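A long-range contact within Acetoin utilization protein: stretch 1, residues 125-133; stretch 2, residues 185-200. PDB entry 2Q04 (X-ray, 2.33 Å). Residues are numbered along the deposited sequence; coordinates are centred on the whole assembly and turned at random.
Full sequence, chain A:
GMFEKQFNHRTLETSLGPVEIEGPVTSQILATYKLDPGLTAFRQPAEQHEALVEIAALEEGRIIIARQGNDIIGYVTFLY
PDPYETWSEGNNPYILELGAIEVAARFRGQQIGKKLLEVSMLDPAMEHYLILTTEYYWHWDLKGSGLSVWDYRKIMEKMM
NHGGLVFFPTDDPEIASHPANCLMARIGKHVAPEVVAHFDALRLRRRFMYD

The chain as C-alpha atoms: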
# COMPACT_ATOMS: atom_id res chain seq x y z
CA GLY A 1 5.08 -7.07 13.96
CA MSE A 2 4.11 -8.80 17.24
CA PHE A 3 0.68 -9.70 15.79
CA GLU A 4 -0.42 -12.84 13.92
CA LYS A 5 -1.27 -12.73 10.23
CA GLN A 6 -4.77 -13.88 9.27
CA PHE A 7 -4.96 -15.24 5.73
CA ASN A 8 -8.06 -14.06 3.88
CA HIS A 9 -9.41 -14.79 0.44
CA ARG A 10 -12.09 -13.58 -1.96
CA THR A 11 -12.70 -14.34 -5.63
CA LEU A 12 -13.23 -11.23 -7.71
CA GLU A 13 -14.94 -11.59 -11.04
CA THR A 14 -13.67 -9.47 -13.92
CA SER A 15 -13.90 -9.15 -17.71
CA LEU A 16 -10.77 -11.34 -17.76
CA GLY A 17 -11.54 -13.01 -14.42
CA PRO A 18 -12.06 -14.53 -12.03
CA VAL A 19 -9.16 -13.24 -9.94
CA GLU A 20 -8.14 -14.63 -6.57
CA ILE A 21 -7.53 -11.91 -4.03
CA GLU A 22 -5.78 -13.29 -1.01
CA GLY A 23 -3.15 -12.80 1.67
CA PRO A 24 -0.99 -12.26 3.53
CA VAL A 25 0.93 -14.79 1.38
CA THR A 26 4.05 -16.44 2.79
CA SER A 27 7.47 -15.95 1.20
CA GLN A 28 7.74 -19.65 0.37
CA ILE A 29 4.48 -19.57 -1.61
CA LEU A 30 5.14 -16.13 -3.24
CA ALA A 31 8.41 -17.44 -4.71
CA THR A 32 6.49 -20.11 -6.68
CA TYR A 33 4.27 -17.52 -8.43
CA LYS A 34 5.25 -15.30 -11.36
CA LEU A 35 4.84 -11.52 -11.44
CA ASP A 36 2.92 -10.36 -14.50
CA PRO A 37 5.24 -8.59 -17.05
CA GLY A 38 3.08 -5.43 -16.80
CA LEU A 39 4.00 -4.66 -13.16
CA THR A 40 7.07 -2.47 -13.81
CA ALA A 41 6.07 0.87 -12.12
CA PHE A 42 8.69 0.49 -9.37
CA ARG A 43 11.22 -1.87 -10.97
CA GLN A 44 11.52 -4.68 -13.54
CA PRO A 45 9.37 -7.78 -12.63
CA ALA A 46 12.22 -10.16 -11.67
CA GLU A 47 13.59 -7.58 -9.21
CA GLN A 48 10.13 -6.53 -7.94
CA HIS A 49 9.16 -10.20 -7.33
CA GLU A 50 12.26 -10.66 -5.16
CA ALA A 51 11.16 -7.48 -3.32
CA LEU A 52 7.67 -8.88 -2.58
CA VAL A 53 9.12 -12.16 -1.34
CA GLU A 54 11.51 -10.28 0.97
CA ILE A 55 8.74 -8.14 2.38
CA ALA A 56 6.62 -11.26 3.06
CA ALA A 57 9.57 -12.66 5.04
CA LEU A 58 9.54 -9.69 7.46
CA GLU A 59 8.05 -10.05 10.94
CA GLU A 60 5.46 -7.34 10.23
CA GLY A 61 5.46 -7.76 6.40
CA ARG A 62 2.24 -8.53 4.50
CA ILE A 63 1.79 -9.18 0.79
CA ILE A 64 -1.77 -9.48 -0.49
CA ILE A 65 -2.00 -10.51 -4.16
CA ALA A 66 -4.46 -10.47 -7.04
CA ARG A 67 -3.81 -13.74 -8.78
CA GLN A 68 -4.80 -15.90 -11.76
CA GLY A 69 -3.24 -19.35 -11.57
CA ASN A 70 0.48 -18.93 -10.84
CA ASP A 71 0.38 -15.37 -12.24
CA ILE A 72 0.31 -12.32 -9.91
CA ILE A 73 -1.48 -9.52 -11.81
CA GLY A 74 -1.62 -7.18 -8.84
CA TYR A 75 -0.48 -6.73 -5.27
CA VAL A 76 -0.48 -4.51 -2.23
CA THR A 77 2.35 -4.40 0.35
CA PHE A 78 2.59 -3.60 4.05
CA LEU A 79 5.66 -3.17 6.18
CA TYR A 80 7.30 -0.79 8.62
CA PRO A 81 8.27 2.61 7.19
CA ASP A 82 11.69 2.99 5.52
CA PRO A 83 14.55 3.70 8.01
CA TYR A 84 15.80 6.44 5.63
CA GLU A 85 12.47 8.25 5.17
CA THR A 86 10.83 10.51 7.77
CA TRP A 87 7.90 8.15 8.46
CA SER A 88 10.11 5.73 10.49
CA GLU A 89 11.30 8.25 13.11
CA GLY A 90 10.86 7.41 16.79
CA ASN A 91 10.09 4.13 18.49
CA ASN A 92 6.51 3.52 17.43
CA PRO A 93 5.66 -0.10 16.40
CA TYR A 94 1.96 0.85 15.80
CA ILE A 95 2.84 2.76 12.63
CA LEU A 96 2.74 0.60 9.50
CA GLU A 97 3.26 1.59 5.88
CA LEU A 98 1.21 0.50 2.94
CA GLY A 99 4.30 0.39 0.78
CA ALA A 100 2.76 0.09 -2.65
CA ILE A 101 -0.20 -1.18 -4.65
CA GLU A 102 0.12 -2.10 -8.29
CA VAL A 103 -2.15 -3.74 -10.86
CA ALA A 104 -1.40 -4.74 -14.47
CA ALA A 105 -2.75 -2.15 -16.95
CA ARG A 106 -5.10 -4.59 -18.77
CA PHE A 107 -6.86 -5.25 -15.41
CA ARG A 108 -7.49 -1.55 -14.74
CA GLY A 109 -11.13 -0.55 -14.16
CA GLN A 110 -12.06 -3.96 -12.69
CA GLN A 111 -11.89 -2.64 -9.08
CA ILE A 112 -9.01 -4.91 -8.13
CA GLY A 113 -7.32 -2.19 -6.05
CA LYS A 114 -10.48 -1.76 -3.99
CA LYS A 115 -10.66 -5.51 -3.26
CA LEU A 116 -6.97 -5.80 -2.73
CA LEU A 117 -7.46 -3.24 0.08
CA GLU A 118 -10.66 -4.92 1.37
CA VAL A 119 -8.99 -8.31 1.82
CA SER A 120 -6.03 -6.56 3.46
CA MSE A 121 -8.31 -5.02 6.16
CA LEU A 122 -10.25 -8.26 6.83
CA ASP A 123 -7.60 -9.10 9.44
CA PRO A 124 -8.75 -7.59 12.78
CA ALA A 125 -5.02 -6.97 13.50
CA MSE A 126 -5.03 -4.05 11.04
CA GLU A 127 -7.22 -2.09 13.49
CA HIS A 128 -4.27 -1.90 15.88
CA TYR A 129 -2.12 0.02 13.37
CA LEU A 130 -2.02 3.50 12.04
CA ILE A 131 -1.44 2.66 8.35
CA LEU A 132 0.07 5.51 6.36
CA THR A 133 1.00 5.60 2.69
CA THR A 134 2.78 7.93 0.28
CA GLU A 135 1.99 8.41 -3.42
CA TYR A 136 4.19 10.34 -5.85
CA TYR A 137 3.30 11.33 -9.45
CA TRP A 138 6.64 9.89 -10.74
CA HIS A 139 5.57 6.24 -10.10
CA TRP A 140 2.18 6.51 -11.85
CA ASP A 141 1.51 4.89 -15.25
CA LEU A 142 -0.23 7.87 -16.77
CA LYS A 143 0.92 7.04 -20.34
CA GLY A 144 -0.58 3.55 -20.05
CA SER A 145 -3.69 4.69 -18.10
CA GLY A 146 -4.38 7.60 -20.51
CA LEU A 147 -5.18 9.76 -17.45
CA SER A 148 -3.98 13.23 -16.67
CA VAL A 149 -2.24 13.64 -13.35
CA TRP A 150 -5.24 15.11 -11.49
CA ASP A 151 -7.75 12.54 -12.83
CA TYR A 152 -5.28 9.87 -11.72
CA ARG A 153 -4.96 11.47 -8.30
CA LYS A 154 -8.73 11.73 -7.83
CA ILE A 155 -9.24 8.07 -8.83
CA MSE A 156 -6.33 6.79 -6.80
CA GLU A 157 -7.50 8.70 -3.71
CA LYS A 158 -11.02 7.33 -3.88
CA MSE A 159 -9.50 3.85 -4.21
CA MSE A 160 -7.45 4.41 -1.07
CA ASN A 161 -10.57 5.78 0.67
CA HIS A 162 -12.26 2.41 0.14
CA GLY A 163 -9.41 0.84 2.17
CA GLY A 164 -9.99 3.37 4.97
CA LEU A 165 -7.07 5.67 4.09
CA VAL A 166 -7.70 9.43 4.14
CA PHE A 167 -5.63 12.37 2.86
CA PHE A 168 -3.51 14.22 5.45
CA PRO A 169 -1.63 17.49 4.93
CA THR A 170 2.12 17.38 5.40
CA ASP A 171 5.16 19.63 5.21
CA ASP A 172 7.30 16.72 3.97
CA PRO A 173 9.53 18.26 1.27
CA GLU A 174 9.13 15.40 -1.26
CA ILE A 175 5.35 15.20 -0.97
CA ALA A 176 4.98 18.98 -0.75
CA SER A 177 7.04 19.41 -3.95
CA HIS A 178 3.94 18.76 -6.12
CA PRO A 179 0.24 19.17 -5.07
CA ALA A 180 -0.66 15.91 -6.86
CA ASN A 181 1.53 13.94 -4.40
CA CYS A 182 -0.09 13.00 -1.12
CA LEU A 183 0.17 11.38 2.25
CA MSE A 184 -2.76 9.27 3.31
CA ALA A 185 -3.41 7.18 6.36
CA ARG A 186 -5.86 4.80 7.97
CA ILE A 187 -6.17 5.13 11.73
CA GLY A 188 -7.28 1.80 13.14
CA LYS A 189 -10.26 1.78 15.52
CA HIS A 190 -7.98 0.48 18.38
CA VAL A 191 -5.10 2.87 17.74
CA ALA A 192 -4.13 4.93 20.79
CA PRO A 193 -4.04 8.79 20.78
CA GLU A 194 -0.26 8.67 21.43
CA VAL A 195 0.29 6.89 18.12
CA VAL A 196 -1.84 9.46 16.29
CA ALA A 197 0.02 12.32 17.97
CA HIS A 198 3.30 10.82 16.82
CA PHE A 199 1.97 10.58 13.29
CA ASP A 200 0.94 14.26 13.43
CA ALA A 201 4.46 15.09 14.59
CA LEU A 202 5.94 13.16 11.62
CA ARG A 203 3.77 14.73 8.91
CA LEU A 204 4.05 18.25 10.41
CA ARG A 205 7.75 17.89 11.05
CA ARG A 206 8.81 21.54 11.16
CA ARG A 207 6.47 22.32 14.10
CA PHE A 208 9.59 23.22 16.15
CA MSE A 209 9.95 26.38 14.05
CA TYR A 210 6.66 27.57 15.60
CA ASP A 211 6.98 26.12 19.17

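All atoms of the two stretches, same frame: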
# COMPACT_ATOMS: atom_id res chain seq x y z
N ALA A 125 -6.32 -7.50 13.03
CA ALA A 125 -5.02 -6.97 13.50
C ALA A 125 -4.73 -5.61 12.92
O ALA A 125 -4.03 -4.81 13.54
CB ALA A 125 -3.89 -7.93 13.15
N MSE A 126 -5.28 -5.34 11.73
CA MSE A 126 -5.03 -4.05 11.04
C MSE A 126 -5.63 -2.86 11.80
O MSE A 126 -5.22 -1.71 11.57
CB MSE A 126 -5.60 -4.09 9.61
CG MSE A 126 -5.05 -5.21 8.77
SE MSE A 126 -3.15 -5.11 8.64
CE MSE A 126 -2.97 -4.30 6.91
N GLU A 127 -6.58 -3.14 12.70
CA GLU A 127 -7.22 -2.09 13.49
C GLU A 127 -6.31 -1.58 14.59
O GLU A 127 -6.59 -0.55 15.20
CB GLU A 127 -8.54 -2.59 14.09
CG GLU A 127 -9.62 -2.91 13.05
CD GLU A 127 -10.14 -1.66 12.28
OE1 GLU A 127 -9.68 -0.53 12.58
OE2 GLU A 127 -11.01 -1.82 11.40
N HIS A 128 -5.21 -2.29 14.84
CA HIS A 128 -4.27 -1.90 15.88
C HIS A 128 -3.15 -1.01 15.33
O HIS A 128 -2.31 -0.52 16.09
CB HIS A 128 -3.67 -3.14 16.54
CG HIS A 128 -4.67 -3.97 17.27
ND1 HIS A 128 -4.92 -3.83 18.62
CD2 HIS A 128 -5.51 -4.95 16.84
CE1 HIS A 128 -5.85 -4.68 18.99
NE2 HIS A 128 -6.22 -5.37 17.92
N TYR A 129 -3.16 -0.79 14.02
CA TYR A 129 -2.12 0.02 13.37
C TYR A 129 -2.66 1.30 12.82
O TYR A 129 -3.82 1.40 12.45
CB TYR A 129 -1.46 -0.77 12.24
CG TYR A 129 -0.66 -1.95 12.69
CD1 TYR A 129 0.67 -1.81 13.06
CD2 TYR A 129 -1.22 -3.21 12.73
CE1 TYR A 129 1.42 -2.90 13.47
CE2 TYR A 129 -0.49 -4.31 13.14
CZ TYR A 129 0.83 -4.15 13.51
OH TYR A 129 1.56 -5.25 13.92
N LEU A 130 -1.81 2.32 12.83
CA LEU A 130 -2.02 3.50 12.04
C LEU A 130 -1.27 3.25 10.71
O LEU A 130 -0.02 3.16 10.69
CB LEU A 130 -1.47 4.75 12.76
CG LEU A 130 -1.80 6.11 12.12
CD1 LEU A 130 -1.64 7.27 13.14
CD2 LEU A 130 -0.93 6.36 10.89
N ILE A 131 -2.03 3.03 9.64
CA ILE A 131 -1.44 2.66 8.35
C ILE A 131 -1.35 3.88 7.43
O ILE A 131 -2.36 4.38 6.94
CB ILE A 131 -2.27 1.54 7.64
CG1 ILE A 131 -2.45 0.35 8.59
CG2 ILE A 131 -1.58 1.08 6.33
CD1 ILE A 131 -3.50 -0.66 8.13
N LEU A 132 -0.14 4.37 7.22
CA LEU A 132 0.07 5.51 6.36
C LEU A 132 0.60 5.05 5.02
O LEU A 132 1.06 3.93 4.89
CB LEU A 132 1.05 6.52 7.02
CG LEU A 132 2.50 6.08 7.36
CD1 LEU A 132 3.40 6.02 6.12
CD2 LEU A 132 3.11 7.04 8.38
N THR A 133 0.50 5.91 4.03
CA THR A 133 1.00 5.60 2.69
C THR A 133 1.37 6.89 1.96
O THR A 133 0.79 7.95 2.23
CB THR A 133 -0.08 4.77 1.83
OG1 THR A 133 0.60 3.97 0.86
CG2 THR A 133 -1.04 5.68 1.13
N ALA A 185 -3.54 8.10 5.25
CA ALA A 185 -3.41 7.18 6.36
C ALA A 185 -4.74 6.67 6.88
O ALA A 185 -5.72 7.37 6.89
CB ALA A 185 -2.62 7.82 7.47
N ARG A 186 -4.71 5.42 7.35
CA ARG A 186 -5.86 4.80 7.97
C ARG A 186 -5.58 4.59 9.43
O ARG A 186 -4.65 3.84 9.79
CB ARG A 186 -6.15 3.44 7.30
CG ARG A 186 -7.35 2.66 7.90
CD ARG A 186 -7.35 1.22 7.40
NE ARG A 186 -8.67 0.56 7.47
CZ ARG A 186 -9.15 -0.07 8.54
NH1 ARG A 186 -8.46 -0.09 9.67
NH2 ARG A 186 -10.33 -0.65 8.49
N ILE A 187 -6.33 5.27 10.28
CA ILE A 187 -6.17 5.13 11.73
C ILE A 187 -7.10 4.05 12.25
O ILE A 187 -8.32 4.24 12.31
CB ILE A 187 -6.48 6.46 12.48
CG1 ILE A 187 -5.52 7.57 12.02
CG2 ILE A 187 -6.36 6.26 14.02
CD1 ILE A 187 -5.92 8.96 12.49
N GLY A 188 -6.52 2.91 12.62
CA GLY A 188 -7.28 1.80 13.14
C GLY A 188 -8.15 2.19 14.33
O GLY A 188 -7.78 3.07 15.12
N LYS A 189 -9.29 1.51 14.46
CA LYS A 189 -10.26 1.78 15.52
C LYS A 189 -9.66 1.62 16.94
O LYS A 189 -10.12 2.25 17.89
CB LYS A 189 -11.47 0.83 15.35
CG LYS A 189 -12.54 0.97 16.41
N HIS A 190 -8.64 0.76 17.06
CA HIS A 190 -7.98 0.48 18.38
C HIS A 190 -6.69 1.26 18.58
O HIS A 190 -5.96 1.01 19.53
CB HIS A 190 -7.64 -1.02 18.52
CG HIS A 190 -8.82 -1.91 18.60
ND1 HIS A 190 -9.08 -2.90 17.67
CD2 HIS A 190 -9.78 -2.03 19.55
CE1 HIS A 190 -10.16 -3.56 18.02
NE2 HIS A 190 -10.61 -3.05 19.16
N VAL A 191 -6.36 2.14 17.66
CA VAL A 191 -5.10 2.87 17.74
C VAL A 191 -5.18 3.94 18.83
O VAL A 191 -6.16 4.68 18.91
CB VAL A 191 -4.75 3.53 16.41
CG1 VAL A 191 -3.50 4.40 16.54
CG2 VAL A 191 -4.53 2.46 15.36
N ALA A 192 -4.15 3.99 19.68
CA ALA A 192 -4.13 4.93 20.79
C ALA A 192 -3.85 6.37 20.31
O ALA A 192 -3.26 6.57 19.26
CB ALA A 192 -3.09 4.51 21.79
N PRO A 193 -4.30 7.37 21.10
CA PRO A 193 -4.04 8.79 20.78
C PRO A 193 -2.54 9.14 20.67
O PRO A 193 -2.17 10.04 19.92
CB PRO A 193 -4.68 9.54 21.96
CG PRO A 193 -5.66 8.60 22.54
CD PRO A 193 -5.11 7.23 22.33
N GLU A 194 -1.71 8.43 21.43
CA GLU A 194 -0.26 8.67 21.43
C GLU A 194 0.34 8.35 20.07
O GLU A 194 1.25 9.03 19.61
CB GLU A 194 0.42 7.83 22.52
CG GLU A 194 0.10 8.26 23.95
CD GLU A 194 -1.32 7.91 24.38
OE1 GLU A 194 -1.89 6.94 23.83
OE2 GLU A 194 -1.85 8.59 25.28
N VAL A 195 -0.17 7.30 19.44
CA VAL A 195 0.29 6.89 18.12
C VAL A 195 -0.12 7.94 17.07
O VAL A 195 0.65 8.26 16.17
CB VAL A 195 -0.31 5.53 17.73
CG1 VAL A 195 0.06 5.16 16.29
CG2 VAL A 195 0.15 4.45 18.71
N VAL A 196 -1.33 8.46 17.20
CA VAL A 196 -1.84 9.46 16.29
C VAL A 196 -1.06 10.76 16.44
O VAL A 196 -0.78 11.45 15.46
CB VAL A 196 -3.33 9.74 16.52
CG1 VAL A 196 -3.79 10.96 15.71
CG2 VAL A 196 -4.15 8.51 16.14
N ALA A 197 -0.74 11.11 17.69
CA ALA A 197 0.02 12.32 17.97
C ALA A 197 1.40 12.23 17.35
O ALA A 197 1.93 13.22 16.87
CB ALA A 197 0.12 12.55 19.46
N HIS A 198 2.00 11.04 17.40
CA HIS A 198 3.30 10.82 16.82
C HIS A 198 3.23 10.99 15.32
O HIS A 198 4.10 11.60 14.72
CB HIS A 198 3.79 9.43 17.16
CG HIS A 198 5.17 9.14 16.65
ND1 HIS A 198 6.24 9.97 16.88
CD2 HIS A 198 5.67 8.06 16.00
CE1 HIS A 198 7.33 9.44 16.36
NE2 HIS A 198 7.01 8.29 15.82
N PHE A 199 2.18 10.44 14.72
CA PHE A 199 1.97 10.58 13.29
C PHE A 199 1.84 12.04 12.90
O PHE A 199 2.40 12.46 11.90
CB PHE A 199 0.71 9.81 12.85
CG PHE A 199 0.28 10.10 11.43
CD1 PHE A 199 1.10 9.78 10.35
CD2 PHE A 199 -0.97 10.65 11.17
CE1 PHE A 199 0.69 10.03 9.04
CE2 PHE A 199 -1.38 10.90 9.85
CZ PHE A 199 -0.54 10.59 8.80
N ASP A 200 1.09 12.81 13.68
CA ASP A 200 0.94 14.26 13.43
C ASP A 200 2.28 14.96 13.49
O ASP A 200 2.53 15.90 12.75
CB ASP A 200 -0.01 14.91 14.46
CG ASP A 200 -1.47 14.54 14.25
OD1 ASP A 200 -1.85 14.17 13.12
OD2 ASP A 200 -2.24 14.65 15.24
O HOH W 1 -5.42 0.44 10.21
O HOH W 2 -2.85 -0.05 18.78

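Strand 130-133 runs antiparallel to strand 185-187, with Leu130 opposite Ile187, Ile131 opposite Arg186 and Leu132 opposite Ala185. Ile131 and Arg186 form the hydrogen-bonded pair: Ile131 N donates to Arg186 O at 2.7 Å, and Arg186 N to Ile131 O at 2.6 Å. Gly188 N extends the ladder to Tyr129 O at 3.1 Å. Beyond it, a type I turn from Gly188 to Val191 folds against the 3-10 segment, where His190 N reaches Glu127 O at 3.1 Å. Glycine suits this passage: Gly188 CA lies 3.2 Å from Glu127 O, and a CB there would clash with Glu127 O and Tyr129 O.

Glu127 ties the turn to the strand. Its OE1 accepts from Lys189 N at 2.8 Å, nearly in line, while its carboxylate faces the extended Arg186 side chain in a salt bridge. Arg186 NH2 donates to Glu127 OE2 at 3.2 Å; the bond from Arg186 NH1 to Glu127 OE1, also 3.2 Å, is weak. One water accepts from Arg186 NH1 and donates to Met126 O and Tyr129 O, so the guanidinium also serves backbone carbonyls indirectly. Nearby, the His128 and His190 rings make an offset stack, their centroids 4.7 Å apart and planes 20° from parallel. The stack does not satisfy His190 ND1, which is buried without a polar partner.

On the sheet face shared by Leu130, Leu132, Ala185 and Ile187, the rule is apolar packing beneath a helix. Helix 193-200 runs roughly along strand 130-133, at 19°, with axes 10.1 Å apart at closest approach. Leu130 fills much of this space: its CB meets Val195 CG1 at 3.9 Å, its CD1 meets Phe199 CB at 3.5 Å, and its CD2 sits over the Phe199 ring. Leu132 CD2 adds a contact to Phe199 CE1 at 3.9 Å.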